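Head completion protein gp6 (Enterobacteria phage HK97, PDB 3JVO) completes the phage head as a thirteen-subunit ring in the head-tail connector, joining the portal protein to gp7 around an open channel for DNA ejection. Local coordinates at residues 10-13 / 14-18; 26-29 / 30-34. One frame throughout, in Å; residues are numbered along the deposited sequence.

Contact 1: 10-13 / 14-18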
loop_
_atom_site.group_PDB
_atom_site.type_symbol
_atom_site.label_atom_id
_atom_site.label_comp_id
_atom_site.label_asym_id
_atom_site.label_seq_id
_atom_site.Cartn_x
_atom_site.Cartn_y
_atom_site.Cartn_z
ATOM N N SER G 10 -26.986 -7.244 39.570
ATOM C CA SER G 10 -26.712 -6.244 40.609
ATOM C C SER G 10 -25.771 -5.142 40.114
ATOM O O SER G 10 -24.990 -5.340 39.191
ATOM C CB SER G 10 -26.104 -6.915 41.828
ATOM O OG SER G 10 -24.781 -7.329 41.516
ATOM N N LEU G 11 -25.858 -3.979 40.742
ATOM C CA LEU G 11 -24.967 -2.862 40.442
ATOM C C LEU G 11 -23.503 -3.247 40.642
ATOM O O LEU G 11 -22.633 -2.852 39.864
ATOM C CB LEU G 11 -25.318 -1.658 41.329
ATOM C CG LEU G 11 -24.499 -0.384 41.130
ATOM C CD1 LEU G 11 -24.607 0.067 39.695
ATOM C CD2 LEU G 11 -24.988 0.736 42.080
ATOM N N SER G 12 -23.246 -4.007 41.701
ATOM C CA SER G 12 -21.937 -4.569 41.969
ATOM C C SER G 12 -21.394 -5.372 40.782
ATOM O O SER G 12 -20.238 -5.225 40.418
ATOM C CB SER G 12 -22.008 -5.464 43.207
ATOM O OG SER G 12 -20.742 -6.043 43.469
ATOM N N LEU G 13 -22.231 -6.215 40.180
ATOM C CA LEU G 13 -21.827 -6.970 38.996
ATOM C C LEU G 13 -21.572 -6.090 37.775
ATOM O O LEU G 13 -20.590 -6.305 37.068
ATOM C CB LEU G 13 -22.834 -8.061 38.667
ATOM C CG LEU G 13 -22.691 -9.399 39.401
ATOM C CD1 LEU G 13 -23.797 -10.321 38.937
ATOM C CD2 LEU G 13 -21.356 -10.050 39.121
ATOM N N PHE G 14 -22.432 -5.103 37.526
ATOM C CA PHE G 14 -22.177 -4.149 36.430
ATOM C C PHE G 14 -20.810 -3.484 36.579
ATOM O O PHE G 14 -20.068 -3.381 35.613
ATOM C CB PHE G 14 -23.249 -3.069 36.347
ATOM C CG PHE G 14 -24.481 -3.507 35.670
ATOM C CD1 PHE G 14 -24.478 -3.794 34.298
ATOM C CD2 PHE G 14 -25.669 -3.652 36.392
ATOM C CE1 PHE G 14 -25.630 -4.222 33.659
ATOM C CE2 PHE G 14 -26.832 -4.079 35.754
ATOM C CZ PHE G 14 -26.814 -4.367 34.380
ATOM N N LYS G 15 -20.474 -3.070 37.797
ATOM C CA LYS G 15 -19.195 -2.438 38.058
ATOM C C LYS G 15 -18.012 -3.360 37.835
ATOM O O LYS G 15 -16.966 -2.917 37.383
ATOM C CB LYS G 15 -19.143 -1.888 39.471
ATOM C CG LYS G 15 -20.041 -0.659 39.695
ATOM C CD LYS G 15 -19.624 0.007 41.006
ATOM C CE LYS G 15 -20.803 0.500 41.784
ATOM N NZ LYS G 15 -20.438 1.024 43.167
ATOM N N GLN G 16 -18.169 -4.632 38.177
ATOM C CA GLN G 16 -17.134 -5.623 37.898
ATOM C C GLN G 16 -16.970 -5.859 36.388
ATOM O O GLN G 16 -15.869 -6.083 35.924
ATOM C CB GLN G 16 -17.444 -6.934 38.623
ATOM C CG GLN G 16 -17.286 -6.814 40.152
ATOM C CD GLN G 16 -17.710 -8.061 40.881
ATOM O OE1 GLN G 16 -18.235 -8.997 40.288
ATOM N NE2 GLN G 16 -17.472 -8.089 42.175
ATOM N N GLN G 17 -18.063 -5.792 35.630
ATOM C CA GLN G 17 -17.989 -5.937 34.173
ATOM C C GLN G 17 -17.001 -4.921 33.605
ATOM O O GLN G 17 -16.157 -5.251 32.765
ATOM C CB GLN G 17 -19.390 -5.755 33.541
ATOM C CG GLN G 17 -19.417 -5.726 32.006
ATOM C CD GLN G 17 -19.127 -7.091 31.419
ATOM O OE1 GLN G 17 -19.007 -8.073 32.161
ATOM N NE2 GLN G 17 -19.000 -7.165 30.090
ATOM N N ILE G 18 -17.094 -3.686 34.088
ATOM C CA ILE G 18 -16.231 -2.628 33.606
ATOM C C ILE G 18 -14.984 -2.386 34.475
ATOM O O ILE G 18 -14.260 -1.425 34.235
ATOM C CB ILE G 18 -16.991 -1.305 33.438
ATOM C CG1 ILE G 18 -17.763 -0.943 34.726
ATOM C CG2 ILE G 18 -17.879 -1.370 32.183
ATOM C CD1 ILE G 18 -18.415 0.441 34.690
#

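Contact 2: 26-29 / 30-34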
loop_
_atom_site.group_PDB
_atom_site.type_symbol
_atom_site.label_atom_id
_atom_site.label_comp_id
_atom_site.label_asym_id
_atom_site.label_seq_id
_atom_site.Cartn_x
_atom_site.Cartn_y
_atom_site.Cartn_z
ATOM N N ASP G 26 -22.497 5.934 40.574
ATOM C CA ASP G 26 -23.572 4.932 40.650
ATOM C C ASP G 26 -24.797 5.323 39.824
ATOM O O ASP G 26 -25.400 4.479 39.179
ATOM C CB ASP G 26 -23.976 4.678 42.112
ATOM C CG ASP G 26 -22.889 3.952 42.922
ATOM O OD1 ASP G 26 -21.946 3.365 42.343
ATOM O OD2 ASP G 26 -22.982 3.964 44.165
ATOM N N GLU G 27 -25.156 6.595 39.851
ATOM C CA GLU G 27 -26.292 7.090 39.073
ATOM C C GLU G 27 -26.062 7.009 37.550
ATOM O O GLU G 27 -26.909 6.529 36.811
ATOM C CB GLU G 27 -26.638 8.508 39.515
ATOM C CG GLU G 27 -27.824 9.116 38.806
ATOM C CD GLU G 27 -28.284 10.461 39.385
ATOM O OE1 GLU G 27 -27.444 11.268 39.888
ATOM O OE2 GLU G 27 -29.519 10.713 39.313
ATOM N N LEU G 28 -24.900 7.449 37.087
ATOM C CA LEU G 28 -24.549 7.281 35.676
ATOM C C LEU G 28 -24.524 5.808 35.247
ATOM O O LEU G 28 -25.160 5.415 34.245
ATOM C CB LEU G 28 -23.203 7.946 35.379
ATOM C CG LEU G 28 -22.823 7.930 33.891
ATOM C CD1 LEU G 28 -23.683 8.861 33.074
ATOM C CD2 LEU G 28 -21.354 8.320 33.781
ATOM N N ILE G 29 -23.802 4.992 36.011
ATOM C CA ILE G 29 -23.713 3.544 35.743
ATOM C C ILE G 29 -25.099 2.883 35.693
ATOM O O ILE G 29 -25.402 2.086 34.780
ATOM C CB ILE G 29 -22.776 2.841 36.761
ATOM C CG1 ILE G 29 -21.322 3.263 36.480
ATOM C CG2 ILE G 29 -22.967 1.321 36.704
ATOM C CD1 ILE G 29 -20.349 2.894 37.594
ATOM N N THR G 30 -25.943 3.241 36.661
ATOM C CA THR G 30 -27.339 2.783 36.691
ATOM C C THR G 30 -28.104 3.168 35.422
ATOM O O THR G 30 -28.891 2.350 34.898
ATOM C CB THR G 30 -28.082 3.272 37.961
ATOM O OG1 THR G 30 -27.408 2.754 39.121
ATOM C CG2 THR G 30 -29.547 2.810 37.977
ATOM N N LEU G 31 -27.862 4.381 34.912
ATOM C CA LEU G 31 -28.514 4.835 33.682
ATOM C C LEU G 31 -28.074 3.987 32.473
ATOM O O LEU G 31 -28.902 3.591 31.631
ATOM C CB LEU G 31 -28.255 6.335 33.456
ATOM C CG LEU G 31 -28.918 7.021 32.255
ATOM C CD1 LEU G 31 -28.806 8.577 32.275
ATOM C CD2 LEU G 31 -28.343 6.468 30.905
ATOM N N TYR G 32 -26.784 3.679 32.399
ATOM C CA TYR G 32 -26.269 2.835 31.326
ATOM C C TYR G 32 -26.875 1.426 31.402
ATOM O O TYR G 32 -27.223 0.836 30.385
ATOM C CB TYR G 32 -24.744 2.698 31.408
ATOM C CG TYR G 32 -23.922 3.955 31.127
ATOM C CD1 TYR G 32 -24.384 4.960 30.286
ATOM C CD2 TYR G 32 -22.662 4.113 31.714
ATOM C CE1 TYR G 32 -23.607 6.113 30.027
ATOM C CE2 TYR G 32 -21.881 5.259 31.476
ATOM C CZ TYR G 32 -22.343 6.240 30.631
ATOM O OH TYR G 32 -21.551 7.361 30.398
ATOM N N ALA G 33 -26.975 0.902 32.612
ATOM C CA ALA G 33 -27.531 -0.432 32.858
ATOM C C ALA G 33 -28.988 -0.470 32.417
ATOM O O ALA G 33 -29.413 -1.419 31.766
ATOM C CB ALA G 33 -27.405 -0.802 34.320
ATOM N N GLN G 34 -29.743 0.574 32.776
ATOM C CA GLN G 34 -31.152 0.668 32.415
ATOM C C GLN G 34 -31.316 0.776 30.899
ATOM O O GLN G 34 -32.205 0.144 30.320
ATOM C CB GLN G 34 -31.804 1.856 33.114
ATOM C CG GLN G 34 -31.904 1.698 34.654
ATOM C CD GLN G 34 -32.333 2.982 35.342
ATOM O OE1 GLN G 34 -32.175 4.077 34.793
ATOM N NE2 GLN G 34 -32.883 2.858 36.554
#

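Contact 1: 10-13 / 14-18
Leu11 and Lys15 lie one turn apart on helix 11-17, and their side chains meet at a slant: Leu11 CG rests 3.9 Å from Lys15 CE. Lysine suits this place because its CE methylene can cross over the leucine while NZ goes on to salt bridges with Asp23 and Asp26. With CG set beside its own backbone N (chi1 -70°), Lys15 leans back toward the start of the helix, and its CG comes within 3.4 Å of Leu11 O. On another side of the helix Leu13 CD2 touches Gln16 OE1 at 3.5 Å, the two chains running across one another. Phe14 turns its ring back along the first turn, bringing CD2 to 3.3 Å from Ser10 O, obliquely to the ring; the ring itself packs against Phe67. That same Ser10 O accepts from Phe14 N at 3.1 Å. Ser10 is the N-cap, and its short hydroxyl suits the post: OG accepts from Leu13 N at 3.1 Å. The chemistry implies a short helix whose Leu13 N-H is capped by a serine hydroxyl and whose one lysine combines an apolar contact with salt bridges.

Contact 2: 26-29 / 30-34
The first two turns of the long helix 26-44 carry this contact, and Thr30, one turn in, folds its side chain back onto the main chain of Asp26. Asp26 O is gripped twice: Thr30 N donates to it at 2.9 Å and Thr30 OG1 at 2.6 Å, the two donors arriving from opposite faces of the carbonyl plane. The hydroxyl gets there because OG1 stands beside its own backbone N, opposite the carbonyl carbon (chi1 -60°). Threonine fits a partly exposed position here, since the intrahelical bond occupies its polar atom while Leu11 of helix 11-17 packs against the side chain. On a different side of the helix Leu28 and Tyr32 cross at a slant. Leu28 CG swings away from its backbone N (chi1 -175°), and its branch reaches the far end of the tyrosine ring, CG lying 3.7 Å from Tyr32 CZ and CD2 3.5 Å from Tyr32 OH. Leu28 O sits over one face of the ring, 3.6 Å above its plane and displaced toward the rim, while also accepting from Tyr32 N at 3.0 Å. Tyrosine suits this buried place by offering a broad apolar ring to Leu28 and to Phe67, Met70 and Phe71 of helix 57-72, yet ending in a hydroxyl that hydrogen-bonds Gln17 OE1 of a neighbouring subunit. Ala33, small enough for close approach, bears on Phe14 and Val5. The helix thus packs on helices 11-17 and 57-72 and on another subunit; its i to i+4 bonds, with a threonine hydroxyl returned to the preceding turn's carbonyl, are familiar in alpha-helices.

Overall arrangement
Contacts 1 and 2 come in series along the chain, on two successive helices, 11-17 and 26-44, with their centres about 10 Å apart. They touch directly: besides the lysine-aspartate salt bridge and the phenylalanine-alanine packing, Leu11 CD1 packs on Ile29 CG2 at 3.6 Å. Helix 57-72 touches both, Phe67 meeting Phe14, Ile29 and Tyr32, so the three helices share one apolar core. Both contacts also face other subunits, contact 1 giving the glutamine and contact 2 the tyrosine of a hydrogen bond made with different neighbours. Repeated from subunit to subunit, this hydrogen bond, with the packing around it, is part of the interface between subunits of the thirteen-membered ring.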